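Local coordinates for CBS domain protein/ACT domain protein (Thermotoga maritima, PDB 1VR9) that is of unknown function, though its tandem CBS domains followed by an ACT domain are consistent with a regulatory, ligand-sensing role, at residues Thr20-Glu28 / Tyr42-Arg52. Residues are numbered along the deposited sequence; the frame is centred on the assembly and turned at random.
Sequences TQDFPMVEE and YQTNECIVKDR
Tyr42, just past the end of helix 32-41, lies against the backbone of Asp22, Phe23 and Pro24. With CG turned anti to its carbonyl carbon (chi1 -78°), one ring face lies against Phe23 C and Pro24 N, Pro24 N standing 3.7 Å from the Tyr42 ring plane over its centre. From CB outward, CG meets Pro24 CD; CD1 nears Phe23 CA and Pro24 CD, CD2 meets Pro24 CA and N, and CE2 Phe23 C and O. Pro24 CD stands 4.2 Å from the Tyr42 ring centroid, a CH-pi contact over the face. CE1 and CZ pass Asp22 OD1 and Phe23 N, and at the tip Tyr42 OH donates to Asp22 OD1 at 2.8 Å, the carboxylate standing nearly upright to the ring, 79° between planes. Pro24 CG also sits 3.2 Å from Glu46 O, a buried oxygen without a hydrogen-bond partner, and touches Thr44 CG2.

Beyond the proline, strands 25-27 and 46-50 pair in parallel. Ile48 bonds twice along one edge: its N donates to Pro24 O, and its O accepts from Val26 N at 2.9 Å. Lys50 N then returns to Val26 O, and a weak bond from Glu28 N to Lys50 O closes the ladder. On the face toward helix 32-41, Cys47 SG, in one of two conformers, packs on Val26 CG1; on the opposite face Ile48 CD1 reaches Phe23 CD2, while Pro107 of the second CBS unit touches Ile48.

This is the beta-alpha-beta unit of the first CBS domain. Its pairing rests on backbone atoms, while Tyr42's hydroxyl bond and ring face fix the chain entering strand 25-27 against the helix end.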
loop_
_atom_site.group_PDB
_atom_site.type_symbol
_atom_site.label_atom_id
_atom_site.label_comp_id
_atom_site.label_asym_id
_atom_site.label_seq_id
_atom_site.Cartn_x
_atom_site.Cartn_y
_atom_site.Cartn_z
ATOM N N THR A 20 -4.543 -9.300 0.946
ATOM C CA THR A 20 -3.428 -10.111 0.467
ATOM C C THR A 20 -2.151 -9.764 1.227
ATOM O O THR A 20 -1.994 -8.624 1.708
ATOM C CB THR A 20 -3.186 -9.926 -1.059
ATOM O OG1 THR A 20 -2.212 -10.882 -1.520
ATOM C CG2 THR A 20 -2.736 -8.497 -1.437
ATOM N N GLN A 21 -1.242 -10.737 1.313
ATOM C CA GLN A 21 0.133 -10.476 1.778
ATOM C C GLN A 21 1.105 -10.347 0.602
ATOM O O GLN A 21 2.289 -10.046 0.786
ATOM C CB GLN A 21 0.586 -11.570 2.756
ATOM C CG GLN A 21 -0.342 -11.756 3.943
ATOM C CD GLN A 21 -0.523 -10.498 4.775
ATOM O OE1 GLN A 21 0.416 -9.751 4.992
ATOM N NE2 GLN A 21 -1.732 -10.277 5.253
ATOM N N ASP A 22 0.588 -10.529 -0.611
ATOM C CA ASP A 22 1.385 -10.487 -1.833
ATOM C C ASP A 22 1.327 -9.055 -2.380
ATOM O O ASP A 22 0.553 -8.733 -3.293
ATOM C CB ASP A 22 0.833 -11.540 -2.822
ATOM C CG ASP A 22 1.882 -12.057 -3.819
ATOM O OD1 ASP A 22 3.038 -11.574 -3.818
ATOM O OD2 ASP A 22 1.536 -12.969 -4.607
ATOM N N PHE A 23 2.151 -8.177 -1.801
ATOM C CA PHE A 23 2.224 -6.771 -2.198
ATOM C C PHE A 23 3.602 -6.184 -1.889
ATOM O O PHE A 23 4.317 -6.720 -1.014
ATOM C CB PHE A 23 1.148 -5.969 -1.461
ATOM C CG PHE A 23 1.371 -5.855 0.015
ATOM C CD1 PHE A 23 0.926 -6.848 0.878
ATOM C CD2 PHE A 23 1.977 -4.734 0.565
ATOM C CE1 PHE A 23 1.126 -6.763 2.242
ATOM C CE2 PHE A 23 2.166 -4.644 1.941
ATOM C CZ PHE A 23 1.742 -5.645 2.771
ATOM N N PRO A 24 3.973 -5.083 -2.580
ATOM C CA PRO A 24 5.297 -4.476 -2.376
ATOM C C PRO A 24 5.399 -3.697 -1.050
ATOM O O PRO A 24 4.631 -2.778 -0.806
ATOM C CB PRO A 24 5.446 -3.544 -3.576
ATOM C CG PRO A 24 4.039 -3.179 -3.940
ATOM C CD PRO A 24 3.189 -4.367 -3.621
HETATM N N MSE A 25 6.399 -4.021 -0.240
HETATM C CA MSE A 25 6.539 -3.405 1.083
HETATM C C MSE A 25 8.022 -3.184 1.395
HETATM O O MSE A 25 8.842 -4.070 1.141
HETATM C CB MSE A 25 5.898 -4.329 2.132
HETATM C CG MSE A 25 5.877 -3.803 3.572
HETATM SE SE MSE A 25 7.592 -3.748 4.489
HETATM C CE MSE A 25 8.163 -5.592 4.286
ATOM N N VAL A 26 8.359 -2.016 1.956
ATOM C CA VAL A 26 9.704 -1.813 2.505
ATOM C C VAL A 26 9.617 -1.135 3.858
ATOM O O VAL A 26 8.586 -0.565 4.192
ATOM C CB VAL A 26 10.645 -0.948 1.600
ATOM C CG1 VAL A 26 10.913 -1.651 0.283
ATOM C CG2 VAL A 26 10.113 0.465 1.415
ATOM N N GLU A 27 10.714 -1.169 4.601
ATOM C CA GLU A 27 10.806 -0.414 5.863
ATOM C C GLU A 27 11.238 1.029 5.586
ATOM O O GLU A 27 11.881 1.300 4.582
ATOM C CB GLU A 27 11.804 -1.100 6.813
ATOM C CG GLU A 27 11.862 -0.549 8.249
ATOM C CD GLU A 27 12.935 0.519 8.450
ATOM O OE1 GLU A 27 13.879 0.602 7.624
ATOM O OE2 GLU A 27 12.835 1.279 9.431
ATOM N N GLU A 28 10.908 1.940 6.497
ATOM C CA GLU A 28 11.070 3.391 6.275
ATOM C C GLU A 28 12.493 3.874 5.936
ATOM O O GLU A 28 12.647 4.958 5.368
ATOM C CB GLU A 28 10.523 4.177 7.484
ATOM C CG GLU A 28 11.284 3.988 8.770
ATOM C CD GLU A 28 10.691 4.752 9.953
ATOM O OE1 GLU A 28 9.732 5.521 9.741
ATOM O OE2 GLU A 28 11.183 4.563 11.078
ATOM N N TYR A 42 7.064 -6.644 -8.291
ATOM C CA TYR A 42 5.609 -6.605 -8.371
ATOM C C TYR A 42 5.116 -5.882 -9.619
ATOM O O TYR A 42 3.905 -5.699 -9.783
ATOM C CB TYR A 42 5.019 -5.977 -7.104
ATOM C CG TYR A 42 5.004 -6.939 -5.955
ATOM C CD1 TYR A 42 3.937 -7.811 -5.798
ATOM C CD2 TYR A 42 6.069 -7.026 -5.068
ATOM C CE1 TYR A 42 3.917 -8.731 -4.786
ATOM C CE2 TYR A 42 6.062 -7.960 -4.023
ATOM C CZ TYR A 42 4.955 -8.795 -3.885
ATOM O OH TYR A 42 4.874 -9.722 -2.876
ATOM N N GLN A 43 6.048 -5.507 -10.498
ATOM C CA GLN A 43 5.753 -4.860 -11.770
ATOM C C GLN A 43 4.803 -3.691 -11.555
ATOM O O GLN A 43 3.743 -3.592 -12.208
ATOM C CB GLN A 43 5.168 -5.868 -12.760
ATOM C CG GLN A 43 6.046 -7.109 -12.946
ATOM C CD GLN A 43 5.617 -7.989 -14.083
ATOM O OE1 GLN A 43 5.209 -9.134 -13.869
ATOM N NE2 GLN A 43 5.711 -7.475 -15.312
ATOM N N THR A 44 5.193 -2.801 -10.641
ATOM C CA THR A 44 4.327 -1.750 -10.172
ATOM C C THR A 44 5.118 -0.443 -9.871
ATOM O O THR A 44 6.333 -0.404 -10.058
ATOM C CB THR A 44 3.539 -2.252 -8.963
ATOM O OG1 THR A 44 2.490 -1.324 -8.634
ATOM C CG2 THR A 44 4.475 -2.440 -7.745
ATOM N N ASN A 45 4.410 0.621 -9.493
ATOM C CA ASN A 45 5.009 1.935 -9.243
ATOM C C ASN A 45 4.632 2.487 -7.847
ATOM O O ASN A 45 4.663 3.707 -7.630
ATOM C CB ASN A 45 4.605 2.942 -10.305
ATOM C CG ASN A 45 3.107 3.089 -10.432
ATOM O OD1 ASN A 45 2.342 2.439 -9.712
ATOM N ND2 ASN A 45 2.675 3.937 -11.368
ATOM N N GLU A 46 4.258 1.582 -6.954
ATOM C CA GLU A 46 3.936 1.904 -5.550
ATOM C C GLU A 46 4.642 0.900 -4.633
ATOM O O GLU A 46 4.757 -0.282 -4.970
ATOM C CB GLU A 46 2.429 1.768 -5.320
ATOM C CG GLU A 46 2.008 1.998 -3.859
ATOM C CD GLU A 46 0.597 1.534 -3.537
ATOM O OE1 GLU A 46 -0.056 1.027 -4.437
ATOM O OE2 GLU A 46 0.140 1.727 -2.394
ATOM N N CYS A 47 5.086 1.366 -3.452
ATOM C CA CYS A 47 5.619 0.511 -2.413
ATOM C C CYS A 47 4.990 0.982 -1.114
ATOM O O CYS A 47 4.982 2.189 -0.856
ATOM C CB CYS A 47 7.133 0.667 -2.332
ATOM S SG CYS A 47 7.927 -0.697 -1.506
ATOM N N ILE A 48 4.448 0.063 -0.335
ATOM C CA ILE A 48 3.885 0.403 0.977
ATOM C C ILE A 48 5.035 0.433 1.994
ATOM O O ILE A 48 5.930 -0.418 1.956
ATOM C CB ILE A 48 2.751 -0.594 1.386
ATOM C CG1 ILE A 48 1.536 -0.397 0.451
ATOM C CG2 ILE A 48 2.354 -0.420 2.832
ATOM C CD1 ILE A 48 0.388 -1.385 0.660
ATOM N N VAL A 49 5.003 1.376 2.917
ATOM C CA VAL A 49 6.107 1.515 3.878
ATOM C C VAL A 49 5.635 1.299 5.314
ATOM O O VAL A 49 4.583 1.792 5.714
ATOM C CB VAL A 49 6.762 2.926 3.765
ATOM C CG1 VAL A 49 7.901 3.056 4.733
ATOM C CG2 VAL A 49 7.244 3.227 2.331
ATOM N N LYS A 50 6.430 0.572 6.093
ATOM C CA LYS A 50 6.155 0.443 7.526
ATOM C C LYS A 50 7.374 0.909 8.324
ATOM O O LYS A 50 8.470 1.065 7.787
ATOM C CB LYS A 50 5.732 -0.979 7.887
ATOM C CG LYS A 50 6.804 -1.986 7.726
ATOM C CD LYS A 50 6.343 -3.387 8.019
ATOM C CE LYS A 50 7.422 -4.356 7.616
ATOM N NZ LYS A 50 7.151 -5.763 8.022
ATOM N N ASP A 51 7.180 1.149 9.610
ATOM C CA ASP A 51 8.286 1.525 10.465
ATOM C C ASP A 51 8.844 0.259 11.125
ATOM O O ASP A 51 8.419 -0.839 10.781
ATOM C CB ASP A 51 7.831 2.572 11.471
ATOM C CG ASP A 51 6.878 2.027 12.515
ATOM O OD1 ASP A 51 6.771 0.789 12.685
ATOM O OD2 ASP A 51 6.252 2.861 13.208
ATOM N N ARG A 52 9.779 0.404 12.057
ATOM C CA ARG A 52 10.453 -0.786 12.635
ATOM C C ARG A 52 9.579 -1.625 13.557
ATOM O O ARG A 52 9.925 -2.782 13.845
ATOM C CB ARG A 52 11.765 -0.389 13.346
ATOM C CG ARG A 52 12.752 0.158 12.330
ATOM C CD ARG A 52 14.127 0.407 12.853
ATOM N NE ARG A 52 14.145 1.414 13.906
ATOM C CZ ARG A 52 15.207 2.140 14.239
ATOM N NH1 ARG A 52 16.365 1.981 13.604
ATOM N NH2 ARG A 52 15.112 3.023 15.219
HETATM O O HOH W 1 10.523 2.718 13.703
#